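Long-range contact in flagellar hook associated protein type 3 FlgL (Legionella pneumophila subsp. pneumophila, PDB 5YTI), which is probably a structural component of the bacterial flagellum, belonging to the flagellin family and associated with the flagellar hook: residues Asn181-Ile195 with Gln326-Ile338. Residues are numbered along the deposited sequence; the frame is centred on the assembly and turned at random.
Sequences NVFMRIPSGNGRFAI and QLLAQIDSALGHI
The imidazole ring of H337 meets helix end 181-184 with its edge. The backbone O of N181 and that of V182 both lie near the ring plane. N190 ND2 sits over the centre of one F193 face. NE2 of H337 donates to N181 O, at a doubtfully short modelled distance. H337 CG stands anti to the backbone N (chi1 167°), carrying the ring out to these carbonyls. The N181 side-chain amide is turned nearly perpendicular to the ring, and its OD1 accepts from N293 of the second subunit. CD1 of I186 approaches the ring obliquely and also touches A334 CB at 3.9 Å. The Q330 amide takes the backbone N-H of G189 nearly straight, N to OE1 3.0 Å, with the donor tilted 28° from the carbonyl plane. Q330 NE2 is hydrogen-bonded to OG1 of T299. The Q326 chain bends at chi2 (-90°), and its OE1 accepts from I195 N at 2.9 Å, the donor standing above the carbonyl plane. A329 CB lies against G189 O at 3.3 Å, in the type II' beta turn S188-G191. N190 OD1 accepts from R192 N (Asx turn) and F193 N (Asx motif). The contact joins helix 316-374 to the end of helix 179-184, the linking loop and strand 193-197, outermost in the antiparallel sheet within this chain. Helix 49-96 packs on I331, L335 and I338, and I296 of helix 296-307 touches I186.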
loop_
_atom_site.group_PDB
_atom_site.type_symbol
_atom_site.label_atom_id
_atom_site.label_comp_id
_atom_site.label_asym_id
_atom_site.label_seq_id
_atom_site.Cartn_x
_atom_site.Cartn_y
_atom_site.Cartn_z
ATOM N N ASN A 181 5.439 -8.390 0.291
ATOM C CA ASN A 181 3.997 -8.223 0.166
ATOM C C ASN A 181 3.276 -8.341 1.505
ATOM O O ASN A 181 2.429 -7.521 1.798
ATOM C CB ASN A 181 3.393 -9.204 -0.833
ATOM C CG ASN A 181 1.959 -8.895 -1.128
ATOM O OD1 ASN A 181 1.595 -7.748 -1.367
ATOM N ND2 ASN A 181 1.129 -9.892 -1.063
ATOM N N VAL A 182 3.607 -9.333 2.330
ATOM C CA VAL A 182 2.804 -9.577 3.532
ATOM C C VAL A 182 3.044 -8.571 4.653
ATOM O O VAL A 182 2.100 -8.075 5.230
ATOM C CB VAL A 182 3.014 -10.986 4.086
ATOM C CG1 VAL A 182 2.212 -11.156 5.357
ATOM C CG2 VAL A 182 2.608 -12.021 3.059
ATOM N N PHE A 183 4.307 -8.242 4.908
ATOM C CA PHE A 183 4.681 -7.464 6.077
ATOM C C PHE A 183 5.219 -6.060 5.845
ATOM O O PHE A 183 5.093 -5.230 6.725
ATOM C CB PHE A 183 5.729 -8.247 6.863
ATOM C CG PHE A 183 5.236 -9.569 7.377
ATOM C CD1 PHE A 183 4.505 -9.637 8.530
ATOM C CD2 PHE A 183 5.530 -10.739 6.706
ATOM C CE1 PHE A 183 4.050 -10.855 9.006
ATOM C CE2 PHE A 183 5.085 -11.965 7.169
ATOM C CZ PHE A 183 4.344 -12.027 8.325
HETATM N N MSE A 184 5.826 -5.775 4.697
HETATM C CA MSE A 184 6.583 -4.515 4.559
HETATM C C MSE A 184 5.888 -3.356 3.880
HETATM O O MSE A 184 6.013 -2.205 4.309
HETATM C CB MSE A 184 7.915 -4.719 3.856
HETATM C CG MSE A 184 8.647 -5.973 4.334
HETATM SE SE MSE A 184 9.563 -5.756 6.071
HETATM C CE MSE A 184 10.442 -4.053 5.627
ATOM N N ARG A 185 5.178 -3.599 2.797
ATOM C CA ARG A 185 4.631 -2.479 2.041
ATOM C C ARG A 185 3.163 -2.322 2.340
ATOM O O ARG A 185 2.336 -3.044 1.807
ATOM C CB ARG A 185 4.832 -2.702 0.556
ATOM C CG ARG A 185 6.221 -3.170 0.179
ATOM C CD ARG A 185 7.306 -2.378 0.873
ATOM N NE ARG A 185 8.605 -2.720 0.305
ATOM C CZ ARG A 185 9.727 -2.077 0.598
ATOM N NH1 ARG A 185 9.710 -1.074 1.468
ATOM N NH2 ARG A 185 10.866 -2.430 0.022
ATOM N N ILE A 186 2.860 -1.383 3.226
ATOM C CA ILE A 186 1.504 -1.127 3.702
ATOM C C ILE A 186 1.489 0.353 3.873
ATOM O O ILE A 186 2.393 0.907 4.485
ATOM C CB ILE A 186 1.260 -1.764 5.062
ATOM C CG1 ILE A 186 1.573 -3.240 4.982
ATOM C CG2 ILE A 186 -0.163 -1.535 5.509
ATOM C CD1 ILE A 186 1.191 -3.990 6.227
ATOM N N PRO A 187 0.497 1.013 3.302
ATOM C CA PRO A 187 0.653 2.444 3.320
ATOM C C PRO A 187 0.350 3.002 4.700
ATOM O O PRO A 187 -0.498 2.471 5.469
ATOM C CB PRO A 187 -0.360 2.935 2.265
ATOM C CG PRO A 187 -0.890 1.696 1.603
ATOM C CD PRO A 187 -0.746 0.611 2.636
ATOM N N SER A 188 1.083 4.068 5.000
ATOM C CA SER A 188 0.961 4.790 6.250
ATOM C C SER A 188 -0.217 5.727 6.211
ATOM O O SER A 188 -0.812 5.971 5.153
ATOM C CB SER A 188 2.211 5.611 6.484
ATOM O OG SER A 188 2.497 6.423 5.343
ATOM N N GLY A 189 -0.531 6.292 7.368
ATOM C CA GLY A 189 -1.656 7.204 7.489
ATOM C C GLY A 189 -2.931 6.413 7.313
ATOM O O GLY A 189 -3.000 5.199 7.643
ATOM N N ASN A 190 -3.912 7.086 6.734
ATOM C CA ASN A 190 -5.204 6.503 6.502
ATOM C C ASN A 190 -5.196 5.700 5.243
ATOM O O ASN A 190 -6.262 5.234 4.810
ATOM C CB ASN A 190 -6.266 7.589 6.346
ATOM C CG ASN A 190 -5.926 8.579 5.269
ATOM O OD1 ASN A 190 -5.183 8.268 4.347
ATOM N ND2 ASN A 190 -6.448 9.797 5.398
ATOM N N GLY A 191 -4.023 5.598 4.623
ATOM C CA GLY A 191 -3.853 4.796 3.438
ATOM C C GLY A 191 -3.526 5.637 2.237
ATOM O O GLY A 191 -2.949 5.150 1.259
ATOM N N ARG A 192 -3.902 6.905 2.300
ATOM C CA ARG A 192 -3.664 7.834 1.204
ATOM C C ARG A 192 -2.833 9.039 1.654
ATOM O O ARG A 192 -1.911 9.468 0.927
ATOM C CB ARG A 192 -5.004 8.290 0.617
ATOM C CG ARG A 192 -5.794 7.158 -0.016
ATOM C CD ARG A 192 -5.089 6.597 -1.252
ATOM N NE ARG A 192 -5.012 7.584 -2.333
ATOM C CZ ARG A 192 -6.046 7.939 -3.088
ATOM N NH1 ARG A 192 -5.884 8.836 -4.044
ATOM N NH2 ARG A 192 -7.239 7.389 -2.892
ATOM N N PHE A 193 -3.154 9.583 2.840
ATOM C CA PHE A 193 -2.300 10.626 3.460
ATOM C C PHE A 193 -2.036 10.488 4.970
ATOM O O PHE A 193 -2.866 9.983 5.755
ATOM C CB PHE A 193 -2.795 12.044 3.136
ATOM C CG PHE A 193 -4.226 12.286 3.501
ATOM C CD1 PHE A 193 -5.250 12.016 2.593
ATOM C CD2 PHE A 193 -4.561 12.771 4.746
ATOM C CE1 PHE A 193 -6.586 12.224 2.931
ATOM C CE2 PHE A 193 -5.891 12.973 5.086
ATOM C CZ PHE A 193 -6.903 12.710 4.175
ATOM N N ALA A 194 -0.852 10.960 5.356
ATOM C CA ALA A 194 -0.387 10.848 6.727
ATOM C C ALA A 194 -0.162 12.217 7.339
ATOM O O ALA A 194 0.086 13.178 6.621
ATOM C CB ALA A 194 0.881 10.025 6.776
ATOM N N ILE A 195 -0.256 12.288 8.668
ATOM C CA ILE A 195 -0.175 13.544 9.411
ATOM C C ILE A 195 0.703 13.450 10.662
ATOM O O ILE A 195 0.397 12.712 11.607
ATOM C CB ILE A 195 -1.552 13.983 9.847
ATOM C CG1 ILE A 195 -2.453 14.084 8.633
ATOM C CG2 ILE A 195 -1.466 15.304 10.574
ATOM C CD1 ILE A 195 -3.903 14.256 9.002
ATOM N N GLN A 326 -3.327 8.152 13.812
ATOM C CA GLN A 326 -2.603 7.638 12.648
ATOM C C GLN A 326 -2.295 6.178 12.867
ATOM O O GLN A 326 -2.529 5.350 11.999
ATOM C CB GLN A 326 -1.311 8.438 12.366
ATOM C CG GLN A 326 -1.580 9.867 11.916
ATOM C CD GLN A 326 -1.709 9.988 10.427
ATOM O OE1 GLN A 326 -0.789 9.607 9.715
ATOM N NE2 GLN A 326 -2.828 10.544 9.936
ATOM N N LEU A 327 -1.785 5.864 14.050
ATOM C CA LEU A 327 -1.344 4.517 14.345
ATOM C C LEU A 327 -2.529 3.565 14.383
ATOM O O LEU A 327 -2.377 2.388 14.140
ATOM C CB LEU A 327 -0.544 4.471 15.642
ATOM C CG LEU A 327 0.861 5.078 15.583
ATOM C CD1 LEU A 327 1.454 5.129 16.980
ATOM C CD2 LEU A 327 1.772 4.261 14.675
ATOM N N LEU A 328 -3.719 4.066 14.656
ATOM C CA LEU A 328 -4.855 3.200 14.608
ATOM C C LEU A 328 -5.107 2.862 13.160
ATOM O O LEU A 328 -5.373 1.732 12.819
ATOM C CB LEU A 328 -6.048 3.907 15.174
ATOM C CG LEU A 328 -7.302 3.071 15.223
ATOM C CD1 LEU A 328 -7.085 1.870 16.142
ATOM C CD2 LEU A 328 -8.419 3.972 15.724
ATOM N N ALA A 329 -5.003 3.842 12.285
ATOM C CA ALA A 329 -5.278 3.566 10.875
ATOM C C ALA A 329 -4.298 2.554 10.319
ATOM O O ALA A 329 -4.646 1.753 9.464
ATOM C CB ALA A 329 -5.237 4.841 10.046
ATOM N N GLN A 330 -3.070 2.584 10.816
ATOM C CA GLN A 330 -2.040 1.721 10.258
ATOM C C GLN A 330 -2.157 0.278 10.693
ATOM O O GLN A 330 -2.002 -0.636 9.876
ATOM C CB GLN A 330 -0.662 2.281 10.583
ATOM C CG GLN A 330 -0.405 3.536 9.769
ATOM C CD GLN A 330 0.984 4.089 9.948
ATOM O OE1 GLN A 330 1.201 5.263 9.646
ATOM N NE2 GLN A 330 1.945 3.255 10.417
ATOM N N ILE A 331 -2.393 0.097 11.989
ATOM C CA ILE A 331 -2.827 -1.169 12.520
ATOM C C ILE A 331 -3.993 -1.728 11.722
ATOM O O ILE A 331 -3.976 -2.911 11.426
ATOM C CB ILE A 331 -3.286 -1.050 13.960
ATOM C CG1 ILE A 331 -2.099 -1.082 14.894
ATOM C CG2 ILE A 331 -4.203 -2.192 14.300
ATOM C CD1 ILE A 331 -1.112 -2.173 14.563
ATOM N N ASP A 332 -4.983 -0.901 11.370
ATOM C CA ASP A 332 -6.119 -1.384 10.605
ATOM C C ASP A 332 -5.730 -1.706 9.190
ATOM O O ASP A 332 -6.062 -2.775 8.702
ATOM C CB ASP A 332 -7.254 -0.375 10.570
ATOM C CG ASP A 332 -7.981 -0.264 11.899
ATOM O OD1 ASP A 332 -7.604 -1.030 12.821
ATOM O OD2 ASP A 332 -8.913 0.577 12.029
ATOM N N SER A 333 -5.047 -0.778 8.517
ATOM C CA SER A 333 -4.582 -0.995 7.142
ATOM C C SER A 333 -3.918 -2.366 7.015
ATOM O O SER A 333 -4.037 -3.030 5.986
ATOM C CB SER A 333 -3.575 0.078 6.742
ATOM O OG SER A 333 -4.187 1.184 6.084
ATOM N N ALA A 334 -3.238 -2.763 8.088
ATOM C CA ALA A 334 -2.475 -3.966 8.142
ATOM C C ALA A 334 -3.337 -5.148 8.514
ATOM O O ALA A 334 -3.131 -6.246 8.043
ATOM C CB ALA A 334 -1.360 -3.810 9.157
ATOM N N LEU A 335 -4.267 -4.961 9.426
ATOM C CA LEU A 335 -5.247 -5.984 9.635
ATOM C C LEU A 335 -5.852 -6.270 8.285
ATOM O O LEU A 335 -5.888 -7.403 7.876
ATOM C CB LEU A 335 -6.337 -5.528 10.578
ATOM C CG LEU A 335 -6.195 -6.044 12.000
ATOM C CD1 LEU A 335 -6.986 -5.143 12.929
ATOM C CD2 LEU A 335 -6.682 -7.483 12.083
ATOM N N GLY A 336 -6.302 -5.246 7.577
ATOM C CA GLY A 336 -6.993 -5.460 6.313
ATOM C C GLY A 336 -6.099 -6.127 5.275
ATOM O O GLY A 336 -6.504 -7.046 4.539
ATOM N N HIS A 337 -4.860 -5.671 5.214
ATOM C CA HIS A 337 -3.970 -6.136 4.188
ATOM C C HIS A 337 -3.728 -7.619 4.318
ATOM O O HIS A 337 -3.625 -8.340 3.331
ATOM C CB HIS A 337 -2.664 -5.403 4.292
ATOM C CG HIS A 337 -1.595 -6.019 3.475
ATOM N ND1 HIS A 337 -1.673 -6.092 2.102
ATOM C CD2 HIS A 337 -0.436 -6.623 3.831
ATOM C CE1 HIS A 337 -0.590 -6.704 1.648
ATOM N NE2 HIS A 337 0.170 -7.044 2.680
ATOM N N ILE A 338 -3.620 -8.083 5.544
ATOM C CA ILE A 338 -3.376 -9.495 5.783
ATOM C C ILE A 338 -4.604 -10.323 5.458
ATOM O O ILE A 338 -4.503 -11.338 4.779
ATOM C CB ILE A 338 -2.937 -9.748 7.229
ATOM C CG1 ILE A 338 -1.520 -9.244 7.381
ATOM C CG2 ILE A 338 -2.956 -11.221 7.572
ATOM C CD1 ILE A 338 -0.991 -9.544 8.748
#